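Local structure of transcriptional regulator (Actinomyces oris, 5V8C) at residues S269-Q272 with E273-D276; T14-P17 with T18-E21. The protein is LcpA, a LytR-Cps2A-Psr family phosphotransferase that mediates glycosylation of a cell wall-anchored protein. All blocks are in the same frame, centred on the assembly; numbering follows the deposited sequence.

Contact 1 (S269-Q272 with E273-D276); sequences SPNQ and ESRD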
ATOM      1  N   SER A 269      -5.197  14.122 -10.822  1.00 96.46           N
ATOM      2  CA  SER A 269      -6.221  14.483  -9.849  1.00 97.89           C
ATOM      3  C   SER A 269      -7.330  13.426  -9.735  1.00101.30           C
ATOM      4  O   SER A 269      -7.589  12.704 -10.703  1.00100.31           O
ATOM      5  CB  SER A 269      -6.823  15.835 -10.224  1.00103.31           C
ATOM      6  OG  SER A 269      -6.703  16.758  -9.153  1.00111.46           O
ATOM      7  N   PRO A 270      -8.042  13.342  -8.588  1.00 98.44           N
ATOM      8  CA  PRO A 270      -9.163  12.392  -8.505  1.00 98.00           C
ATOM      9  C   PRO A 270     -10.306  12.822  -9.417  1.00102.24           C
ATOM     10  O   PRO A 270     -10.696  13.994  -9.417  1.00102.96           O
ATOM     11  CB  PRO A 270      -9.575  12.430  -7.021  1.00100.57           C
ATOM     12  CG  PRO A 270      -8.489  13.199  -6.311  1.00105.26           C
ATOM     13  CD  PRO A 270      -7.903  14.115  -7.340  1.00101.57           C
ATOM     14  N   ASN A 271     -10.790  11.887 -10.243  1.00 98.66           N
ATOM     15  CA  ASN A 271     -11.904  12.127 -11.161  1.00100.99           C
ATOM     16  C   ASN A 271     -13.215  11.589 -10.576  1.00106.91           C
ATOM     17  O   ASN A 271     -13.224  11.110  -9.436  1.00105.62           O
ATOM     18  CB  ASN A 271     -11.618  11.521 -12.549  1.00100.20           C
ATOM     19  CG  ASN A 271     -11.260  10.049 -12.587  1.00110.81           C
ATOM     20  OD1 ASN A 271     -10.774   9.545 -13.599  1.00109.22           O
ATOM     21  ND2 ASN A 271     -11.494   9.317 -11.516  1.00 91.07           N
ATOM     22  N   GLN A 272     -14.315  11.656 -11.354  1.00105.65           N
ATOM     23  CA  GLN A 272     -15.613  11.139 -10.926  1.00106.46           C
ATOM     24  C   GLN A 272     -15.530   9.640 -10.576  1.00108.42           C
ATOM     25  O   GLN A 272     -16.028   9.248  -9.518  1.00108.35           O
ATOM     26  CB  GLN A 272     -16.694  11.421 -11.982  1.00110.09           C
ATOM     27  CG  GLN A 272     -18.106  11.019 -11.555  1.00125.12           C
ATOM     28  CD  GLN A 272     -18.627  11.838 -10.400  1.00143.50           C
ATOM     29  OE1 GLN A 272     -19.026  12.998 -10.557  1.00141.55           O
ATOM     30  NE2 GLN A 272     -18.671  11.239  -9.217  1.00129.75           N
ATOM     31  N   GLU A 273     -14.848   8.825 -11.421  1.00103.11           N
ATOM     32  CA  GLU A 273     -14.653   7.384 -11.184  1.00101.93           C
ATOM     33  C   GLU A 273     -14.070   7.116  -9.783  1.00105.01           C
ATOM     34  O   GLU A 273     -14.593   6.269  -9.052  1.00105.76           O
ATOM     35  CB  GLU A 273     -13.719   6.771 -12.236  1.00101.91           C
ATOM     36  CG  GLU A 273     -14.375   6.342 -13.534  1.00115.19           C
ATOM     37  CD  GLU A 273     -13.422   5.558 -14.419  1.00132.11           C
ATOM     38  OE1 GLU A 273     -13.426   4.308 -14.333  1.00126.69           O
ATOM     39  OE2 GLU A 273     -12.607   6.194 -15.127  1.00113.11           O
ATOM     40  N   SER A 274     -13.003   7.854  -9.414  1.00 99.14           N
ATOM     41  CA  SER A 274     -12.318   7.764  -8.127  1.00 97.37           C
ATOM     42  C   SER A 274     -13.250   8.131  -6.963  1.00103.36           C
ATOM     43  O   SER A 274     -13.283   7.415  -5.961  1.00101.73           O
ATOM     44  CB  SER A 274     -11.098   8.678  -8.112  1.00 99.64           C
ATOM     45  OG  SER A 274     -10.232   8.400  -9.199  1.00107.12           O
ATOM     46  N   ARG A 275     -14.013   9.232  -7.106  1.00101.95           N
ATOM     47  CA  ARG A 275     -14.930   9.724  -6.077  1.00103.16           C
ATOM     48  C   ARG A 275     -16.070   8.754  -5.780  1.00108.59           C
ATOM     49  O   ARG A 275     -16.454   8.615  -4.617  1.00107.70           O
ATOM     50  CB  ARG A 275     -15.471  11.119  -6.437  1.00105.10           C
ATOM     51  CG  ARG A 275     -14.406  12.222  -6.446  1.00115.04           C
ATOM     52  CD  ARG A 275     -14.186  12.827  -5.070  1.00124.37           C
ATOM     53  NE  ARG A 275     -12.805  13.270  -4.868  1.00128.27           N
ATOM     54  CZ  ARG A 275     -12.402  14.533  -4.949  1.00144.20           C
ATOM     55  NH1 ARG A 275     -13.270  15.496  -5.238  1.00134.61           N
ATOM     56  NH2 ARG A 275     -11.131  14.845  -4.742  1.00132.70           N
ATOM     57  N   ASP A 276     -16.601   8.077  -6.822  1.00107.41           N
ATOM     58  CA  ASP A 276     -17.704   7.111  -6.683  1.00109.04           C
ATOM     59  C   ASP A 276     -17.235   5.843  -5.984  1.00111.20           C
ATOM     60  O   ASP A 276     -17.884   5.382  -5.044  1.00112.30           O
ATOM     61  CB  ASP A 276     -18.312   6.756  -8.054  1.00112.45           C
ATOM     62  CG  ASP A 276     -18.858   7.933  -8.842  1.00124.18           C
ATOM     63  OD1 ASP A 276     -19.568   8.775  -8.241  1.00125.88           O
ATOM     64  OD2 ASP A 276     -18.636   7.973 -10.073  1.00128.99           O
TER
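N271 and R275 are joined where helix 272-280 starts: the backbone N of R275 donates to the carbonyl O of N271 (3.1 Å, 160°). One residue on, the bond repeats, with D276 N giving its hydrogen to Q272 O at 3.0 Å. N271 thus holds the N-cap position, and its carbonyl opens the i to i+4 ladder.

The N271 side chain folds back over this first turn because its CG lies between the backbone N and the carbonyl carbon (chi1 54°). As modelled, this puts ND2 beside S274, 2.8 Å from OG, but that pair has poor hydrogen-bond geometry. Both polar groups are satisfied elsewhere: N271 ND2 and S274 OG converge on the carbonyl O of P258, which they share as acceptor.

On the outer side, the Q272 chain bends at chi2 (66°) and brings its amide up to the D276 carboxylate, the side chains crossing at a slant although the two planes are nearly parallel. NE2 reaches OD1 of D276 at 2.8 Å, yet the bond is weak because it is strongly bent; both residues are exposed.

P270 meets R275 without a polar bond. Its CG lies 3.5 Å from NH2 of R275, oblique to the guanidinium plane, while R275 CG passes 3.4 Å from the O of N271.

The proline also rests on L74, just before strand 75-77. S274, the buried residue of the group, packs on L257 and T259, so the helix start is fastened to the chain leaving strand 252-256, an outermost strand of the seven-stranded mixed sheet.

Contact 2 (T14-P17 with T18-E21); sequences TSSP and TAGE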
ATOM      1  N   THR A  14     -15.173  11.518  11.815  1.00 93.65           N
ATOM      2  CA  THR A  14     -16.129  11.503  10.709  1.00 94.70           C
ATOM      3  C   THR A  14     -17.569  11.478  11.206  1.00102.60           C
ATOM      4  O   THR A  14     -17.835  11.037  12.328  1.00101.86           O
ATOM      5  CB  THR A  14     -15.857  10.347   9.728  1.00 99.67           C
ATOM      6  OG1 THR A  14     -16.605  10.578   8.539  1.00 95.30           O
ATOM      7  CG2 THR A  14     -16.233   8.968  10.297  1.00 98.06           C
ATOM      8  N   SER A  15     -18.495  11.918  10.342  1.00102.01           N
ATOM      9  CA  SER A  15     -19.936  11.879  10.585  1.00102.77           C
ATOM     10  C   SER A  15     -20.551  10.752   9.741  1.00110.54           C
ATOM     11  O   SER A  15     -21.737  10.450   9.878  1.00111.01           O
ATOM     12  CB  SER A  15     -20.572  13.225  10.246  1.00104.27           C
ATOM     13  OG  SER A  15     -20.105  13.735   9.010  1.00109.39           O
ATOM     14  N   SER A  16     -19.720  10.113   8.894  1.00109.04           N
ATOM     15  CA  SER A  16     -20.098   9.016   8.002  1.00109.23           C
ATOM     16  C   SER A  16     -20.479   7.737   8.761  1.00115.55           C
ATOM     17  O   SER A  16     -19.773   7.338   9.694  1.00115.17           O
ATOM     18  CB  SER A  16     -18.959   8.714   7.029  1.00110.85           C
ATOM     19  OG  SER A  16     -19.248   7.612   6.182  1.00114.33           O
ATOM     20  N   PRO A  17     -21.543   7.031   8.317  1.00113.29           N
ATOM     21  CA  PRO A  17     -21.896   5.758   8.964  1.00112.82           C
ATOM     22  C   PRO A  17     -21.183   4.554   8.331  1.00115.34           C
ATOM     23  O   PRO A  17     -20.781   3.637   9.050  1.00115.47           O
ATOM     24  CB  PRO A  17     -23.416   5.679   8.778  1.00114.86           C
ATOM     25  CG  PRO A  17     -23.714   6.542   7.558  1.00119.71           C
ATOM     26  CD  PRO A  17     -22.480   7.355   7.219  1.00115.23           C
ATOM     27  N   THR A  18     -21.031   4.563   6.985  1.00109.99           N
ATOM     28  CA  THR A  18     -20.416   3.495   6.183  1.00108.55           C
ATOM     29  C   THR A  18     -18.911   3.338   6.431  1.00108.58           C
ATOM     30  O   THR A  18     -18.380   2.240   6.271  1.00106.09           O
ATOM     31  CB  THR A  18     -20.705   3.704   4.690  1.00115.21           C
ATOM     32  OG1 THR A  18     -21.797   4.612   4.519  1.00113.82           O
ATOM     33  CG2 THR A  18     -20.969   2.394   3.956  1.00114.32           C
ATOM     34  N   ALA A  19     -18.221   4.433   6.786  1.00104.22           N
ATOM     35  CA  ALA A  19     -16.787   4.388   7.052  1.00103.66           C
ATOM     36  C   ALA A  19     -16.555   3.783   8.432  1.00106.95           C
ATOM     37  O   ALA A  19     -16.732   4.459   9.452  1.00108.05           O
ATOM     38  CB  ALA A  19     -16.178   5.782   6.959  1.00104.22           C
ATOM     39  N   GLY A  20     -16.257   2.488   8.447  1.00100.53           N
ATOM     40  CA  GLY A  20     -16.022   1.743   9.675  1.00 98.86           C
ATOM     41  C   GLY A  20     -14.550   1.674  10.006  1.00 98.80           C
ATOM     42  O   GLY A  20     -13.900   2.710  10.196  1.00 97.63           O
ATOM     43  N   GLU A  21     -14.010   0.452  10.064  1.00102.54           N
ATOM     44  CA  GLU A  21     -12.592   0.258  10.341  1.00 99.32           C
ATOM     45  C   GLU A  21     -11.780   0.447   9.053  1.00 96.65           C
ATOM     46  O   GLU A  21     -12.010  -0.255   8.061  1.00 95.35           O
ATOM     47  CB  GLU A  21     -12.344  -1.120  10.966  1.00 99.93           C
ATOM     48  CG  GLU A  21     -10.938  -1.296  11.510  1.00114.02           C
ATOM     49  CD  GLU A  21     -10.756  -2.516  12.391  1.00141.82           C
ATOM     50  OE1 GLU A  21     -11.163  -2.459  13.575  1.00143.40           O
ATOM     51  OE2 GLU A  21     -10.194  -3.522  11.904  1.00133.68           O
TER
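S16 and A19 form the closer-packed half of this surface turn. The hydroxyl of S16 faces the backbone of A19, whose N donates to S16 OG in a long, weak bond (3.4 Å, 154°). The methyl of A19 lies against the same serine, its CB 3.7 Å from OG and 4.0 Å from CB of S16. Rotation about chi1 (177°) sets OG opposite the serine's own N and beside its carbonyl carbon, on the side to which the chain curls back. That oxygen has a stronger partner in the carbonyl O of G282, so it links the turn to the C-terminal part of the chain.

Just upstream, T14 OG1 accepts from the N of S16 at 3.2 Å, an ST turn, and also bonds to the O of T287. T14 and A19 both rest on P108.

The other half is looser. P17 and T18 are exposed, and the pyrrolidine ring merely passes the threonine hydroxyl at an angle, with CD 3.9 Å from T18 OG1. A firmer hold on T18 comes from its backbone, whose O accepts from NH2 of R59.

Hydroxyls and main-chain groups therefore do most of the polar work in a loop without regular structure. Because the bond within the turn is weak while S16, T14 and T18 have bonds to other parts of the chain, its shape probably depends on those neighbours as much as on itself.

In the fold
Contacts 1 and 2 lie at the surface of the single chain, their centres 19 Å apart and their nearest atoms about 10 Å apart, without touching. Helix 272-280 relates them: contact 1 builds its first turn, and G282, just past its other end, binds S16 of contact 2. The segment 14-21 then meets T287, next to C288, which forms the disulfide with C102 of helix 94-105. Contact 2 leads into strand 23-28 inside the mixed sheet, whereas contact 1 follows strand 252-256 at its border. Neither contact includes a ligand of the cobalt ion, which is bound by A1, H2 and H219.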